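Local coordinates for protein acyl-CoA thioesterase YbgC (Helicobacter pylori, PDB 2PZH) that hydrolyses the thioester bond of acyl-CoA substrates, preferring long-chain fatty acyl-CoAs and benzoyl-CoA to short ones, and may take part in phospholipid metabolism, at residues P61-L64 / G65-L68; R6-Y9 / E10-D13. One frame throughout, in Å; residues are numbered along the deposited sequence.

Contact 2 (6-9 with 10-13) comes first along the chain, in the loop that leaves strand 3-6 on its way to helix 22-36; contact 1 (61-64 with 65-68) follows later, where the loop after strand 47-58 turns into strand 67-77. Antiparallel pairing of strands 3-6 and 67-77 in the hot-dog sheet brings their centres to about 8 Å. The segments touch, the turn at Gly65 against Arg6 and Val7: Gly65 N lies 2.9 Å from Val7 O, and Gly65 O 2.8 Å from Arg6 NH1, both probable hydrogen bonds. Both contacts lie about 16 to 17 Å from the chain's centre, on the same side, and reach the second subunit. Contact 2 contains Asp13, the predicted active-site residue; the Ser63 side chain of contact 1 is about 9 Å from that of Asp13.

Contact 1. Residues P61-L64 / G65-L68; sequences PASL and GQVL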
ATOM      1  N   PRO A  61     -11.918   3.925 -15.250  1.00 14.17           N
ATOM      2  CA  PRO A  61     -11.269   4.056 -13.940  1.00 12.73           C
ATOM      3  C   PRO A  61     -12.214   4.472 -12.831  1.00 13.40           C
ATOM      4  O   PRO A  61     -13.099   5.306 -13.043  1.00 14.42           O
ATOM      5  CB  PRO A  61     -10.236   5.175 -14.157  1.00 13.90           C
ATOM      6  CG  PRO A  61     -10.643   5.875 -15.409  1.00 15.52           C
ATOM      7  CD  PRO A  61     -11.376   4.869 -16.245  1.00 14.22           C
ATOM      8  N   ALA A  62     -12.000   3.906 -11.648  1.00 12.82           N
ATOM      9  CA  ALA A  62     -12.776   4.251 -10.472  1.00 12.12           C
ATOM     10  C   ALA A  62     -12.134   5.415  -9.725  1.00 12.70           C
ATOM     11  O   ALA A  62     -10.957   5.706  -9.895  1.00 12.95           O
ATOM     12  CB  ALA A  62     -12.922   3.042  -9.557  1.00 11.26           C
ATOM     13  N   SER A  63     -12.910   6.063  -8.875  1.00 12.29           N
ATOM     14  CA  SER A  63     -12.431   7.248  -8.207  1.00 12.90           C
ATOM     15  C   SER A  63     -12.957   7.371  -6.786  1.00 12.67           C
ATOM     16  O   SER A  63     -13.808   6.584  -6.355  1.00 11.82           O
ATOM     17  CB  SER A  63     -12.775   8.490  -9.032  1.00 14.80           C
ATOM     18  OG  SER A  63     -14.170   8.667  -9.152  1.00 17.17           O
ATOM     19  N   LEU A  64     -12.433   8.363  -6.069  1.00 12.41           N
ATOM     20  CA  LEU A  64     -12.719   8.566  -4.645  1.00 12.50           C
ATOM     21  C   LEU A  64     -14.200   8.502  -4.297  1.00 11.87           C
ATOM     22  O   LEU A  64     -15.016   9.172  -4.923  1.00 12.29           O
ATOM     23  CB  LEU A  64     -12.196   9.928  -4.204  1.00 13.01           C
ATOM     24  CG  LEU A  64     -12.302  10.243  -2.718  1.00 13.43           C
ATOM     25  CD1 LEU A  64     -11.297   9.370  -1.983  1.00 13.26           C
ATOM     26  CD2 LEU A  64     -12.071  11.744  -2.435  1.00 14.27           C
ATOM     27  N   GLY A  65     -14.545   7.701  -3.288  1.00 12.15           N
ATOM     28  CA  GLY A  65     -15.903   7.683  -2.748  1.00 12.13           C
ATOM     29  C   GLY A  65     -16.844   6.706  -3.421  1.00 11.55           C
ATOM     30  O   GLY A  65     -17.930   6.442  -2.933  1.00 11.39           O
ATOM     31  N   GLN A  66     -16.441   6.183  -4.562  1.00 10.93           N
ATOM     32  CA  GLN A  66     -17.259   5.189  -5.247  1.00 11.24           C
ATOM     33  C   GLN A  66     -17.295   3.872  -4.474  1.00 11.45           C
ATOM     34  O   GLN A  66     -16.399   3.571  -3.690  1.00 10.69           O
ATOM     35  CB  GLN A  66     -16.723   4.985  -6.664  1.00 11.39           C
ATOM     36  CG  GLN A  66     -16.929   6.221  -7.538  1.00 13.36           C
ATOM     37  CD  GLN A  66     -16.479   6.023  -8.967  1.00 14.45           C
ATOM     38  OE1 GLN A  66     -15.615   5.189  -9.258  1.00 15.91           O
ATOM     39  NE2 GLN A  66     -17.076   6.778  -9.868  1.00 15.68           N
ATOM     40  N   VAL A  67     -18.361   3.102  -4.678  1.00 10.82           N
ATOM     41  CA  VAL A  67     -18.445   1.747  -4.139  1.00 10.94           C
ATOM     42  C   VAL A  67     -18.342   0.781  -5.302  1.00 11.23           C
ATOM     43  O   VAL A  67     -19.053   0.910  -6.309  1.00 12.54           O
ATOM     44  CB  VAL A  67     -19.739   1.533  -3.322  1.00 10.70           C
ATOM     45  CG1 VAL A  67     -19.833   0.081  -2.787  1.00 11.87           C
ATOM     46  CG2 VAL A  67     -19.769   2.565  -2.141  1.00 11.92           C
ATOM     47  N   LEU A  68     -17.416  -0.155  -5.180  1.00 10.75           N
ATOM     48  CA  LEU A  68     -17.121  -1.085  -6.253  1.00 10.67           C
ATOM     49  C   LEU A  68     -17.622  -2.447  -5.837  1.00 11.08           C
ATOM     50  O   LEU A  68     -17.546  -2.820  -4.682  1.00 11.56           O
ATOM     51  CB  LEU A  68     -15.608  -1.159  -6.509  1.00 11.31           C
ATOM     52  CG  LEU A  68     -14.886   0.175  -6.755  1.00 10.66           C
ATOM     53  CD1 LEU A  68     -13.425  -0.030  -7.130  1.00 12.97           C
ATOM     54  CD2 LEU A  68     -15.626   0.990  -7.834  1.00 10.93           C
TER
HETATM   55  O   HOH W   1     -14.774   6.897 -12.042  1.00 29.36           O
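Gln66 OE1 takes the shortest hydrogen bond across this turn, from Ser63 N at 2.9 Å. The N-H points at the oxygen with an angle of 152°, yet the donor sits above the amide carbonyl plane, 64° out of it. The side chain reaches there by setting CG beside its own backbone N (chi1 -68°) and then running extended, which lays it back over the turn. Ser63 OG lies over the same face of the amide as Ser63 N, almost straight above Gln66 CD at 3.5 Å, an approach over a face rather than a hydrogen bond. Ser63 and Gln66 are also joined through the backbone: Gln66 N donates to Ser63 O over 3.2 Å, closing a type II beta turn. Gly65 occupies the third position of that turn with a positive phi, one that glycine adopts readily, having no CB to press on Leu64 O. Beside the amide the contact is apolar: Ala62 CB meets the branch end of Leu68, with CD2 3.8 Å away, while Leu68 continues onto Ile88 and Cys90 of strand 81-92. Ala62 itself is held at its N by the hydroxyl of Tyr23. The bond from Ser63 N, with Ser63 OG lying over the group, restricts the rotation of the Gln66 amide and ties the incoming loop to the turn that starts strand 67-77.

Contact 2. Residues R6-Y9 / E10-D13; sequences RVYY and EDTD
Asp11 OD2 receives the backbone N of Tyr8 at 3.0 Å, in a nearly straight bond with an N-H...O angle of 176°. The donor comes to the anti side of the carboxylate, 29° out of its plane. A return bond runs from Asp11 N to Tyr8 O over 2.9 Å, so that the same two residues are linked twice, side chain to backbone and backbone to backbone. One residue further on, Tyr9 O accepts two donors from Thr12, the backbone N at 3.1 Å and OG1 at 2.9 Å, both arriving on the same face of the carbonyl plane. Thr12 OG1 can do this because its first torsion places it between the backbone N and the carbonyl carbon; the methyl CG2 then lies 3.9 Å from Val7 CG1 and also faces Tyr8 O. The Tyr8 side chain runs alongside that of Asp11, pointing the same way, with ring and carboxylate planes 44° apart. Arg6 CG covers one face of this ring, 3.5 Å above its plane and offset toward the rim.

Partners further out hold the polar ends. Arg6 NH1 bonds Gly65 O of the same chain; in the second subunit, Glu33 bonds Tyr8 OH and forms a salt bridge with Arg6, Arg29 pairs with Glu10, and Glu43 bonds Tyr9 OH. Separately, Thr12 packs on Asp13 of the fourth subunit. The local bonds, from Asp11 N to Tyr8 O, Thr12 N to Tyr9 O and Tyr8 N to Asp11 OD2, shape a short 3-10 turn just ahead of Asp13, the predicted active-site residue. The turn lies between the end of strand 3-6 and helix 22-36, with Val7 packed on Leu68 of strand 67-77 and Asp11 bonded through its backbone to Tyr19 in the loop leading to that helix.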
ATOM      1  N   ARG A   6     -15.266   0.254  -0.785  1.00 13.26           N
ATOM      2  CA  ARG A   6     -15.287   1.697  -0.968  1.00 11.71           C
ATOM      3  C   ARG A   6     -13.904   2.159  -1.458  1.00 11.10           C
ATOM      4  O   ARG A   6     -12.893   1.602  -1.029  1.00 11.28           O
ATOM      5  CB  ARG A   6     -15.615   2.382   0.361  1.00 12.05           C
ATOM      6  CG  ARG A   6     -15.568   3.891   0.295  1.00 12.99           C
ATOM      7  CD  ARG A   6     -16.833   4.448  -0.319  1.00 12.29           C
ATOM      8  NE  ARG A   6     -17.950   4.353   0.624  1.00 13.64           N
ATOM      9  CZ  ARG A   6     -19.142   4.913   0.446  1.00 14.03           C
ATOM     10  NH1 ARG A   6     -19.393   5.635  -0.637  1.00 14.10           N
ATOM     11  NH2 ARG A   6     -20.086   4.778   1.377  1.00 14.17           N
ATOM     12  N   VAL A   7     -13.862   3.145  -2.357  1.00 10.20           N
ATOM     13  CA  VAL A   7     -12.583   3.731  -2.795  1.00  9.60           C
ATOM     14  C   VAL A   7     -12.226   4.875  -1.846  1.00  8.82           C
ATOM     15  O   VAL A   7     -12.938   5.875  -1.754  1.00  8.35           O
ATOM     16  CB  VAL A   7     -12.628   4.284  -4.253  1.00  9.95           C
ATOM     17  CG1 VAL A   7     -11.273   4.997  -4.600  1.00 10.49           C
ATOM     18  CG2 VAL A   7     -12.961   3.160  -5.239  1.00  9.84           C
ATOM     19  N   TYR A   8     -11.123   4.693  -1.125  1.00  8.67           N
ATOM     20  CA  TYR A   8     -10.661   5.684  -0.142  1.00  9.06           C
ATOM     21  C   TYR A   8      -9.438   6.434  -0.658  1.00  9.02           C
ATOM     22  O   TYR A   8      -8.859   6.044  -1.679  1.00  9.11           O
ATOM     23  CB  TYR A   8     -10.265   4.972   1.138  1.00  9.92           C
ATOM     24  CG  TYR A   8     -11.429   4.350   1.854  1.00 10.23           C
ATOM     25  CD1 TYR A   8     -12.363   5.135   2.502  1.00 10.25           C
ATOM     26  CD2 TYR A   8     -11.593   2.964   1.860  1.00 10.18           C
ATOM     27  CE1 TYR A   8     -13.456   4.548   3.176  1.00 11.37           C
ATOM     28  CE2 TYR A   8     -12.676   2.375   2.513  1.00 11.38           C
ATOM     29  CZ  TYR A   8     -13.601   3.179   3.158  1.00 10.80           C
ATOM     30  OH  TYR A   8     -14.655   2.580   3.811  1.00 13.32           O
ATOM     31  N   TYR A   9      -9.026   7.493   0.030  1.00  9.05           N
ATOM     32  CA  TYR A   9      -7.804   8.236  -0.416  1.00  9.62           C
ATOM     33  C   TYR A   9      -6.598   7.336  -0.636  1.00  9.69           C
ATOM     34  O   TYR A   9      -5.827   7.540  -1.580  1.00 10.00           O
ATOM     35  CB  TYR A   9      -7.431   9.338   0.588  1.00 11.80           C
ATOM     36  CG  TYR A   9      -8.318  10.550   0.518  1.00 12.88           C
ATOM     37  CD1 TYR A   9      -9.225  10.829   1.536  1.00 14.09           C
ATOM     38  CD2 TYR A   9      -8.244  11.433  -0.553  1.00 12.01           C
ATOM     39  CE1 TYR A   9     -10.055  11.957   1.480  1.00 14.52           C
ATOM     40  CE2 TYR A   9      -9.066  12.543  -0.617  1.00 13.77           C
ATOM     41  CZ  TYR A   9      -9.963  12.803   0.399  1.00 13.64           C
ATOM     42  OH  TYR A   9     -10.776  13.916   0.308  1.00 14.96           O
ATOM     43  N   GLU A  10      -6.431   6.340   0.233  1.00  8.73           N
ATOM     44  CA  GLU A  10      -5.286   5.433   0.141  1.00  9.04           C
ATOM     45  C   GLU A  10      -5.243   4.676  -1.208  1.00  9.55           C
ATOM     46  O   GLU A  10      -4.177   4.209  -1.643  1.00  9.94           O
ATOM     47  CB  GLU A  10      -5.325   4.429   1.288  1.00  8.26           C
ATOM     48  CG  GLU A  10      -6.458   3.432   1.135  1.00  9.86           C
ATOM     49  CD  GLU A  10      -6.764   2.647   2.399  1.00  9.68           C
ATOM     50  OE1 GLU A  10      -7.368   3.214   3.327  1.00 10.91           O
ATOM     51  OE2 GLU A  10      -6.447   1.448   2.425  1.00 11.48           O
ATOM     52  N   ASP A  11      -6.408   4.553  -1.843  1.00  8.42           N
ATOM     53  CA  ASP A  11      -6.544   3.786  -3.069  1.00  9.66           C
ATOM     54  C   ASP A  11      -6.288   4.615  -4.308  1.00  9.18           C
ATOM     55  O   ASP A  11      -6.134   4.075  -5.397  1.00 10.39           O
ATOM     56  CB  ASP A  11      -7.975   3.271  -3.180  1.00 10.83           C
ATOM     57  CG  ASP A  11      -8.313   2.230  -2.114  1.00 12.45           C
ATOM     58  OD1 ASP A  11      -7.438   1.412  -1.752  1.00 12.95           O
ATOM     59  OD2 ASP A  11      -9.471   2.226  -1.660  1.00 15.46           O
ATOM     60  N   THR A  12      -6.309   5.930  -4.158  1.00  9.53           N
ATOM     61  CA  THR A  12      -6.252   6.818  -5.310  1.00 11.29           C
ATOM     62  C   THR A  12      -4.809   7.219  -5.608  1.00 12.25           C
ATOM     63  O   THR A  12      -3.932   7.074  -4.763  1.00 12.42           O
ATOM     64  CB  THR A  12      -7.105   8.101  -5.081  1.00 11.66           C
ATOM     65  OG1 THR A  12      -6.542   8.883  -4.013  1.00 12.70           O
ATOM     66  CG2 THR A  12      -8.554   7.733  -4.716  1.00 13.24           C
ATOM     67  N   ASP A  13      -4.579   7.733  -6.807  1.00 11.61           N
ATOM     68  CA  ASP A  13      -3.291   8.376  -7.128  1.00 12.70           C
ATOM     69  C   ASP A  13      -3.458   9.818  -7.576  1.00 11.91           C
ATOM     70  O   ASP A  13      -4.548  10.359  -7.555  1.00 11.10           O
ATOM     71  CB  ASP A  13      -2.510   7.593  -8.181  1.00 13.37           C
ATOM     72  CG  ASP A  13      -3.228   7.514  -9.522  1.00 15.08           C
ATOM     73  OD1 ASP A  13      -4.136   8.328  -9.835  1.00 15.43           O
ATOM     74  OD2 ASP A  13      -2.887   6.572 -10.267  1.00 18.11           O
TER